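Local coordinates for protein endo-beta-mannanase (Opitutaceae bacterium TAV5, PDB 7BOB) that probably removes mannose units from the chain ends of beta-1,4-linked manno-oligosaccharides, as a homotrimeric exo-beta-1,4-mannosidase of glycoside hydrolase family 5, at residues A[473-481]-A[516-524]; A[496-505]-A[532-540]. All coordinates share one frame; numbering follows the deposited sequence.

Contact 1: residues A[473-481]-A[516-524]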
# COMPACT_ATOMS: atom_id res chain seq x y z
N HIS A 473 4.27 28.18 -8.52
CA HIS A 473 5.12 27.03 -8.73
C HIS A 473 4.29 25.88 -9.29
O HIS A 473 3.35 25.41 -8.63
CB HIS A 473 5.84 26.63 -7.45
CG HIS A 473 7.02 27.49 -7.14
ND1 HIS A 473 7.65 27.49 -5.91
CD2 HIS A 473 7.68 28.40 -7.90
CE1 HIS A 473 8.65 28.35 -5.94
NE2 HIS A 473 8.69 28.92 -7.13
N ALA A 474 4.60 25.47 -10.52
CA ALA A 474 4.08 24.31 -11.22
C ALA A 474 2.57 24.40 -11.45
O ALA A 474 1.81 23.67 -10.81
CB ALA A 474 4.41 23.03 -10.45
N PRO A 475 2.10 25.28 -12.33
CA PRO A 475 0.67 25.28 -12.65
C PRO A 475 0.24 23.92 -13.16
O PRO A 475 1.03 23.15 -13.71
CB PRO A 475 0.53 26.36 -13.73
CG PRO A 475 1.94 26.83 -14.03
CD PRO A 475 2.80 26.46 -12.88
N ASP A 476 -1.03 23.60 -12.94
CA ASP A 476 -1.50 22.23 -13.03
C ASP A 476 -1.99 21.92 -14.44
O ASP A 476 -2.98 22.52 -14.88
CB ASP A 476 -2.60 21.99 -12.01
CG ASP A 476 -3.24 20.61 -12.12
OD1 ASP A 476 -2.65 19.71 -12.76
OD2 ASP A 476 -4.34 20.44 -11.54
N PRO A 477 -1.37 20.99 -15.16
CA PRO A 477 -1.83 20.70 -16.53
C PRO A 477 -3.26 20.18 -16.57
O PRO A 477 -3.97 20.42 -17.55
CB PRO A 477 -0.83 19.64 -17.02
CG PRO A 477 0.33 19.71 -16.06
CD PRO A 477 -0.24 20.14 -14.75
N VAL A 478 -3.71 19.48 -15.52
CA VAL A 478 -5.08 18.98 -15.49
C VAL A 478 -6.07 20.14 -15.53
O VAL A 478 -7.19 19.99 -16.04
CB VAL A 478 -5.29 18.06 -14.27
CG1 VAL A 478 -6.78 17.81 -14.00
CG2 VAL A 478 -4.59 16.72 -14.53
N ASN A 479 -5.67 21.32 -15.07
CA ASN A 479 -6.56 22.48 -15.14
C ASN A 479 -6.03 23.55 -16.07
O ASN A 479 -6.38 24.73 -15.93
CB ASN A 479 -6.79 23.04 -13.74
CG ASN A 479 -7.72 22.16 -12.92
OD1 ASN A 479 -8.91 22.09 -13.20
ND2 ASN A 479 -7.15 21.43 -11.96
N TRP A 480 -5.20 23.17 -17.04
CA TRP A 480 -4.58 24.14 -17.94
C TRP A 480 -5.40 24.17 -19.22
O TRP A 480 -5.17 23.38 -20.14
CB TRP A 480 -3.12 23.78 -18.19
CG TRP A 480 -2.31 24.88 -18.78
CD1 TRP A 480 -2.72 25.78 -19.73
CD2 TRP A 480 -0.94 25.19 -18.50
NE1 TRP A 480 -1.69 26.64 -20.04
CE2 TRP A 480 -0.58 26.30 -19.30
CE3 TRP A 480 0.02 24.65 -17.64
CZ2 TRP A 480 0.69 26.88 -19.26
CZ3 TRP A 480 1.29 25.20 -17.61
CH2 TRP A 480 1.61 26.32 -18.41
N ALA A 481 -6.38 25.07 -19.27
CA ALA A 481 -7.11 25.33 -20.50
C ALA A 481 -7.08 26.83 -20.78
O ALA A 481 -6.07 27.48 -20.50
CB ALA A 481 -8.54 24.80 -20.40
N LEU A 516 4.93 18.46 -11.74
CA LEU A 516 3.63 18.24 -11.12
C LEU A 516 2.90 17.11 -11.83
O LEU A 516 2.82 17.09 -13.06
CB LEU A 516 2.79 19.52 -11.13
CG LEU A 516 1.68 19.59 -10.07
CD1 LEU A 516 2.27 19.79 -8.66
CD2 LEU A 516 0.69 20.71 -10.40
N ARG A 517 2.39 16.17 -11.03
CA ARG A 517 1.76 14.95 -11.51
C ARG A 517 2.72 14.12 -12.35
O ARG A 517 2.27 13.28 -13.13
CB ARG A 517 0.47 15.23 -12.29
CG ARG A 517 -0.55 16.07 -11.54
CD ARG A 517 -1.81 16.16 -12.38
NE ARG A 517 -2.81 17.07 -11.81
CZ ARG A 517 -3.81 16.68 -11.01
NH1 ARG A 517 -3.92 15.39 -10.68
NH2 ARG A 517 -4.69 17.56 -10.55
N GLY A 518 4.03 14.34 -12.22
CA GLY A 518 4.97 13.55 -12.97
C GLY A 518 5.06 13.88 -14.44
O GLY A 518 5.71 13.15 -15.19
N MET A 519 4.42 14.97 -14.88
CA MET A 519 4.40 15.33 -16.30
C MET A 519 5.03 16.70 -16.51
O MET A 519 4.93 17.60 -15.65
CB MET A 519 2.98 15.33 -16.85
CG MET A 519 2.37 13.94 -16.88
SD MET A 519 0.80 13.88 -17.74
CE MET A 519 -0.28 14.71 -16.55
N ARG A 520 5.67 16.84 -17.65
CA ARG A 520 6.30 18.07 -18.07
C ARG A 520 5.71 18.50 -19.41
O ARG A 520 5.32 17.66 -20.23
CB ARG A 520 7.81 17.87 -18.17
CG ARG A 520 8.58 19.14 -18.22
CD ARG A 520 10.02 18.88 -17.92
NE ARG A 520 10.82 20.03 -18.29
CZ ARG A 520 12.12 19.99 -18.51
NH1 ARG A 520 12.77 18.83 -18.40
NH2 ARG A 520 12.77 21.09 -18.83
N VAL A 521 5.63 19.81 -19.62
CA VAL A 521 4.95 20.35 -20.79
C VAL A 521 5.89 21.25 -21.56
O VAL A 521 6.79 21.88 -20.98
CB VAL A 521 3.66 21.13 -20.45
CG1 VAL A 521 2.56 20.17 -20.03
CG2 VAL A 521 3.95 22.19 -19.39
N ARG A 522 5.68 21.31 -22.86
CA ARG A 522 6.30 22.29 -23.74
C ARG A 522 5.29 23.41 -24.00
O ARG A 522 4.17 23.15 -24.47
CB ARG A 522 6.74 21.64 -25.05
CG ARG A 522 7.65 22.51 -25.86
CD ARG A 522 7.33 22.43 -27.34
NE ARG A 522 7.89 21.24 -27.97
CZ ARG A 522 8.50 21.24 -29.16
NH1 ARG A 522 8.63 22.37 -29.84
NH2 ARG A 522 8.99 20.12 -29.66
N ILE A 523 5.66 24.64 -23.68
CA ILE A 523 4.71 25.73 -23.80
C ILE A 523 5.06 26.59 -25.01
O ILE A 523 6.17 26.58 -25.53
CB ILE A 523 4.66 26.58 -22.52
CG1 ILE A 523 6.05 27.09 -22.14
CG2 ILE A 523 4.03 25.73 -21.37
CD1 ILE A 523 6.38 28.47 -22.68
N GLU A 524 4.06 27.35 -25.46
CA GLU A 524 4.22 28.41 -26.44
C GLU A 524 3.79 29.73 -25.80
O GLU A 524 2.65 29.82 -25.31
CB GLU A 524 3.40 28.13 -27.69
CG GLU A 524 3.75 29.00 -28.88
CD GLU A 524 5.09 28.62 -29.47
OE1 GLU A 524 5.37 27.40 -29.61
OE2 GLU A 524 5.86 29.56 -29.79
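The carboxylate of D476 is gripped by four N-H groups, two on each oxygen. R517 takes it side-on with two nitrogens: NE reaches D476 OD1 at 2.8 Å with an N-H...O angle of 169°, and R517 NH2 reaches D476 OD2 at 3.1 Å. Both oxygens lie close to the guanidinium plane and are met on their syn sides, although the two flat groups are turned 26° from each other. From the other face of the carboxylate, the backbone N of V478 closes an Asx turn on D476 OD1, and N479 ND2 bonds D476 OD2 at 3.0 Å. With CG anti to the backbone N (chi1 174°), D476 holds its carboxylate where both sets of donors can meet it. An asparagine here, without the charge, would probably leave the R517 guanidinium without its anionic mate and one of its two side-on bonds without an acceptor. V478 lays CG2 over one face of that guanidinium, 3.3 Å from R517 NE, and F451 adds a cation-pi contact. N479 OD1 in turn accepts from N333 N of a second subunit.

Beside this polar cluster the contact is apolar. L516 directs CD2 against the backbone of A474 and D476, 3.7 Å from D476 CA, and its CB meets A474 CB at 3.9 Å. Farther along, the six-membered ring of W480 approaches I523 obliquely, CH2 lying 3.9 Å from I523 CG2, while V521 CG2 comes near CZ3.

The loop that leaves strand 469-473 for helix 482-488 is thus packed against strand 520-525 and the turn before it. W480 also touches V488 of that helix and I492 of strand 490-496, and I523 reaches L542 of strand 539-546.

Contact 2: residues A[496-505]-A[532-540]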
# COMPACT_ATOMS: atom_id res chain seq x y z
N ARG A 496 6.29 16.72 -22.94
CA ARG A 496 7.65 16.30 -23.23
C ARG A 496 8.12 15.41 -22.09
O ARG A 496 7.46 15.31 -21.06
CB ARG A 496 8.58 17.51 -23.39
CG ARG A 496 8.41 18.52 -22.25
CD ARG A 496 9.69 19.29 -22.03
NE ARG A 496 10.77 18.37 -21.70
CZ ARG A 496 12.06 18.64 -21.85
NH1 ARG A 496 12.44 19.83 -22.31
NH2 ARG A 496 12.96 17.72 -21.52
N ALA A 497 9.27 14.78 -22.27
CA ALA A 497 9.76 13.83 -21.26
C ALA A 497 10.04 14.54 -19.94
O ALA A 497 10.59 15.64 -19.90
CB ALA A 497 11.03 13.13 -21.77
N ALA A 498 9.71 13.86 -18.84
CA ALA A 498 9.83 14.42 -17.50
C ALA A 498 11.25 14.27 -16.96
O ALA A 498 11.44 13.88 -15.81
CB ALA A 498 8.84 13.76 -16.55
N THR A 499 12.24 14.60 -17.79
CA THR A 499 13.63 14.54 -17.40
C THR A 499 14.03 15.83 -16.69
O THR A 499 13.38 16.86 -16.86
CB THR A 499 14.51 14.32 -18.63
OG1 THR A 499 14.26 15.37 -19.58
CG2 THR A 499 14.21 12.97 -19.24
N PRO A 500 15.10 15.80 -15.89
CA PRO A 500 15.43 16.96 -15.05
C PRO A 500 15.66 18.23 -15.85
O PRO A 500 16.16 18.20 -16.98
CB PRO A 500 16.70 16.52 -14.32
CG PRO A 500 16.57 15.06 -14.22
CD PRO A 500 15.91 14.62 -15.52
N ALA A 501 15.27 19.35 -15.27
CA ALA A 501 15.53 20.66 -15.85
C ALA A 501 16.64 21.30 -15.04
O ALA A 501 16.55 21.39 -13.81
CB ALA A 501 14.28 21.52 -15.86
N ILE A 502 17.71 21.70 -15.73
CA ILE A 502 18.87 22.34 -15.12
C ILE A 502 18.89 23.79 -15.55
O ILE A 502 18.59 24.10 -16.71
CB ILE A 502 20.17 21.62 -15.52
CG1 ILE A 502 20.07 20.14 -15.17
CG2 ILE A 502 21.39 22.28 -14.88
CD1 ILE A 502 21.39 19.44 -15.17
N THR A 503 19.21 24.69 -14.63
CA THR A 503 19.02 26.11 -14.88
C THR A 503 19.94 26.91 -13.96
O THR A 503 20.75 26.35 -13.22
CB THR A 503 17.54 26.50 -14.67
OG1 THR A 503 17.32 27.82 -15.17
CG2 THR A 503 17.18 26.44 -13.18
N ALA A 504 19.81 28.24 -14.02
CA ALA A 504 20.61 29.12 -13.17
C ALA A 504 19.91 30.46 -13.04
O ALA A 504 19.53 31.06 -14.05
CB ALA A 504 22.02 29.33 -13.75
N THR A 505 19.73 30.93 -11.80
CA THR A 505 19.43 32.33 -11.58
C THR A 505 20.76 33.08 -11.49
O THR A 505 21.84 32.51 -11.66
CB THR A 505 18.59 32.56 -10.31
OG1 THR A 505 19.33 32.17 -9.15
CG2 THR A 505 17.27 31.79 -10.36
N MET A 532 13.48 32.62 -17.68
CA MET A 532 14.59 31.69 -17.56
C MET A 532 14.33 30.50 -18.46
O MET A 532 13.18 30.14 -18.73
CB MET A 532 14.79 31.20 -16.11
CG MET A 532 15.33 32.23 -15.15
SD MET A 532 15.15 31.72 -13.42
CE MET A 532 15.76 30.03 -13.53
N THR A 533 15.41 29.86 -18.89
CA THR A 533 15.34 28.66 -19.69
C THR A 533 16.08 27.57 -18.94
O THR A 533 16.90 27.86 -18.07
CB THR A 533 15.97 28.86 -21.09
OG1 THR A 533 17.26 29.49 -20.95
CG2 THR A 533 15.09 29.74 -21.96
N ASP A 534 15.80 26.32 -19.28
CA ASP A 534 16.70 25.28 -18.80
C ASP A 534 17.98 25.34 -19.63
O ASP A 534 18.13 26.17 -20.53
CB ASP A 534 16.02 23.91 -18.82
CG ASP A 534 15.62 23.48 -20.21
OD1 ASP A 534 15.67 24.34 -21.12
OD2 ASP A 534 15.26 22.30 -20.40
N ASN A 535 18.94 24.46 -19.31
CA ASN A 535 20.25 24.56 -19.95
C ASN A 535 20.23 24.07 -21.39
O ASN A 535 21.17 24.35 -22.14
CB ASN A 535 21.31 23.84 -19.10
CG ASN A 535 21.25 22.30 -19.20
OD1 ASN A 535 20.25 21.72 -19.65
ND2 ASN A 535 22.32 21.64 -18.76
N GLU A 536 19.16 23.37 -21.80
CA GLU A 536 18.92 23.02 -23.19
C GLU A 536 17.87 23.92 -23.85
O GLU A 536 17.07 23.44 -24.67
CB GLU A 536 18.53 21.54 -23.30
CG GLU A 536 17.21 21.16 -22.64
CD GLU A 536 16.73 19.78 -23.08
OE1 GLU A 536 16.52 18.90 -22.20
OE2 GLU A 536 16.55 19.58 -24.30
N GLY A 537 17.83 25.21 -23.47
CA GLY A 537 17.21 26.28 -24.26
C GLY A 537 15.72 26.52 -24.07
O GLY A 537 15.24 27.58 -24.48
N SER A 538 14.93 25.53 -23.46
CA SER A 538 13.47 25.63 -23.45
C SER A 538 12.95 26.43 -22.24
O SER A 538 13.62 26.53 -21.20
CB SER A 538 12.85 24.23 -23.46
OG SER A 538 13.05 23.57 -22.22
N PRO A 539 11.76 27.03 -22.36
CA PRO A 539 11.24 27.89 -21.29
C PRO A 539 11.01 27.11 -20.01
O PRO A 539 10.44 26.01 -20.02
CB PRO A 539 9.93 28.42 -21.88
CG PRO A 539 10.05 28.19 -23.37
CD PRO A 539 10.83 26.95 -23.50
N LEU A 540 11.45 27.69 -18.88
CA LEU A 540 11.29 27.12 -17.55
C LEU A 540 10.62 28.07 -16.56
O LEU A 540 9.83 27.61 -15.74
CB LEU A 540 12.66 26.66 -17.02
CG LEU A 540 12.58 25.99 -15.65
CD1 LEU A 540 11.63 24.79 -15.69
CD2 LEU A 540 13.96 25.59 -15.14
O HOH W 1 15.51 19.83 -19.43
O HOH W 2 17.89 21.22 -18.87
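T503 OG1 donates to the carbonyl O of T533 at 2.9 Å, arriving from above the carbonyl plane rather than on a lone pair; a chi1 of -169° swings OG1 away from the T503 backbone N and toward this acceptor. Near it, N535 N makes a weak, bent bond to I502 O, with an N-H...O angle of 122°. The link between R496 and E536 is a long salt bridge, 3.8 Å from NH2 to OE1, with the oxygen at the guanidinium edge and the two planes nearly perpendicular.

Water extends the polar links. Water 1 lies between P500 O and D534 OD2, and water 2 accepts from I502 N and also lies beside N535 OD1 and D534 OD2. D534 OD1 also takes the backbone N of S538, just beyond the type I turn D534 to G537, at 2.7 Å.

Apolar contacts flank these bonds. L540 CD2 packs 3.7 Å from T503 CB and also meets A501 CB, while M532 crosses T503 at about a right angle and sets SD 3.7 Å from T505 CG2.

Segment 496-505 therefore meets the 534-537 turn and the strand ends on either side of it through a few direct bonds, two waters and apolar side chains, without a regular ladder of backbone bonds. This mixed chemistry implies a partly hydrated junction in which D534, with the R496 guanidinium nearby, is probably kept ionised.

Overall arrangement
From the N terminus, the chain passes through the (beta/alpha)8 barrel of the family 5 catalytic domain before entering the C-terminal mixed sheet that contains strand 469-473. Contact 1 closes a loop from 473-481 to 516-524, and contact 2 another from 496-505 to 532-540. Their segments alternate, so the two loops cross. Strand 520-525 belongs to contact 1 and pairs antiparallel with strand 490-496, whose end opens contact 2: R520 O probably bonds R496 N, and R520 NH2 forms a salt bridge with D534. With centres about 14 Å apart, the contacts tie both two-stranded sheets to the mixed sheet, and both touch the second subunit.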